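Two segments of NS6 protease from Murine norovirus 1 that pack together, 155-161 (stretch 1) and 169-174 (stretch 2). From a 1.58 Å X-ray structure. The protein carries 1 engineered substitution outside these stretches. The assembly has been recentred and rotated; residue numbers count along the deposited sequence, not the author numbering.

Stretch 1 155-161: VIGVHVA
Stretch 2 (169-174) VIAATH

Two antiparallel strands, 155-161 and 169-172, join through backbone hydrogen bonds interrupted by a beta bulge, with small and branched apolar side chains packed beside them. The strand directions differ by 125°, well short of the 180° of ideal antiparallel strands. Val158 and Ala172 form a hydrogen-bonded pair: Val158 N to Ala172 O is 3.0 Å, Ala172 N to Val158 O 2.8 Å. Next, His159 and Ala171 make a non-hydrogen-bonded pair, their CA atoms 4.5 Å apart. The register then slips by one residue, so Ala161 pairs with Ile170. Ile170 O accepts from Val160 N at 3.0 Å and weakly from Ala161 N at 3.5 Å, while Ile170 N donates to Ala161 O at 2.9 Å. Val160, with phi/psi of -130/-32, departs from extended geometry at the bulge.

Val160 (chi1 m) places CG1 3.6 Å from Ala172 CB and CG2 3.9 Å from CG2 of Ile170 (chi1 m, chi2 m); Ala172's short side chain fits this close approach. His159 (chi1 t, chi2 61°) meets Val169 (chi1 m) at its ring edge, CE1 to CG1 3.9 Å. Glycine suits position 157, phi/psi 167/-176, because an ideal CB built on Gly157 would clash with Ala172 O, and Gly157 CA already lies 3.2 Å from Ala172 O. Beyond the pairing, a water bridges Ile156 O (2.8 Å) and His174 N (3.0 Å).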

# COMPACT_ATOMS: atom_id res chain seq x y z
N VAL A 155 8.48 3.07 -1.07
CA VAL A 155 7.21 2.35 -0.92
C VAL A 155 6.74 1.93 -2.31
O VAL A 155 6.88 2.68 -3.28
CB VAL A 155 6.16 3.15 -0.10
CG1 VAL A 155 5.92 4.54 -0.66
CG2 VAL A 155 4.85 2.38 0.01
N ILE A 156 6.23 0.71 -2.42
CA ILE A 156 5.90 0.16 -3.74
C ILE A 156 4.43 -0.13 -3.97
O ILE A 156 4.01 -0.41 -5.11
CB ILE A 156 6.72 -1.09 -4.05
CG1 ILE A 156 6.35 -2.24 -3.10
CG2 ILE A 156 8.21 -0.77 -4.00
CD1 ILE A 156 6.96 -3.58 -3.51
N GLY A 157 3.63 -0.08 -2.92
CA GLY A 157 2.22 -0.40 -3.05
C GLY A 157 1.59 -0.58 -1.68
O GLY A 157 2.24 -0.39 -0.66
N VAL A 158 0.31 -0.96 -1.68
CA VAL A 158 -0.40 -1.20 -0.43
C VAL A 158 -1.04 -2.58 -0.41
O VAL A 158 -1.46 -3.12 -1.44
CB VAL A 158 -1.49 -0.12 -0.17
CG1 VAL A 158 -0.85 1.27 -0.01
CG2 VAL A 158 -2.54 -0.09 -1.25
N HIS A 159 -1.14 -3.16 0.78
CA HIS A 159 -1.71 -4.50 0.90
C HIS A 159 -3.19 -4.50 0.54
O HIS A 159 -3.95 -3.65 1.00
CB HIS A 159 -1.57 -4.99 2.33
CG HIS A 159 -2.03 -6.41 2.49
ND1 HIS A 159 -1.43 -7.43 1.82
CD2 HIS A 159 -3.06 -6.94 3.19
CE1 HIS A 159 -2.03 -8.57 2.13
NE2 HIS A 159 -3.04 -8.30 2.94
N VAL A 160 -3.62 -5.46 -0.28
CA VAL A 160 -5.06 -5.54 -0.55
C VAL A 160 -5.70 -6.92 -0.36
O VAL A 160 -6.88 -7.00 -0.01
CB VAL A 160 -5.43 -4.98 -1.93
CG1 VAL A 160 -4.98 -3.53 -2.03
CG2 VAL A 160 -4.80 -5.84 -3.06
N ALA A 161 -4.95 -7.98 -0.62
CA ALA A 161 -5.54 -9.33 -0.62
C ALA A 161 -4.56 -10.44 -0.27
O ALA A 161 -3.34 -10.26 -0.33
CB ALA A 161 -6.20 -9.63 -1.96
N VAL A 169 0.23 -13.07 -1.25
CA VAL A 169 -0.38 -11.77 -0.96
C VAL A 169 -0.37 -10.93 -2.25
O VAL A 169 0.36 -11.25 -3.19
CB VAL A 169 0.37 -11.02 0.16
CG1 VAL A 169 0.16 -11.73 1.50
CG2 VAL A 169 1.86 -10.94 -0.17
N ILE A 170 -1.19 -9.89 -2.28
CA ILE A 170 -1.24 -8.96 -3.41
C ILE A 170 -1.12 -7.54 -2.89
O ILE A 170 -1.85 -7.15 -1.98
CB ILE A 170 -2.59 -9.04 -4.18
CG1 ILE A 170 -2.92 -10.49 -4.56
CG2 ILE A 170 -2.58 -8.09 -5.40
CD1 ILE A 170 -1.92 -11.16 -5.51
N ALA A 171 -0.20 -6.79 -3.48
CA ALA A 171 -0.11 -5.36 -3.23
C ALA A 171 -0.69 -4.65 -4.44
O ALA A 171 -0.34 -4.96 -5.58
CB ALA A 171 1.33 -4.95 -3.02
N ALA A 172 -1.60 -3.71 -4.21
CA ALA A 172 -2.06 -2.86 -5.29
C ALA A 172 -1.00 -1.81 -5.55
O ALA A 172 -0.38 -1.30 -4.60
CB ALA A 172 -3.39 -2.21 -4.94
N THR A 173 -0.74 -1.52 -6.82
CA THR A 173 0.21 -0.49 -7.20
C THR A 173 -0.50 0.65 -7.93
O THR A 173 -1.65 0.52 -8.32
CB THR A 173 1.33 -1.06 -8.08
OG1 THR A 173 0.74 -1.63 -9.26
CG2 THR A 173 2.08 -2.15 -7.33
N HIS A 174 0.20 1.77 -8.12
CA HIS A 174 -0.47 2.99 -8.56
C HIS A 174 -0.69 3.13 -10.07
O HIS A 174 -1.58 3.87 -10.51
CB HIS A 174 0.26 4.23 -8.03
CG HIS A 174 1.52 4.56 -8.77
ND1 HIS A 174 1.52 5.15 -10.02
CD2 HIS A 174 2.82 4.40 -8.43
CE1 HIS A 174 2.76 5.34 -10.41
NE2 HIS A 174 3.58 4.90 -9.46
O HOH W 1 2.62 1.64 -6.34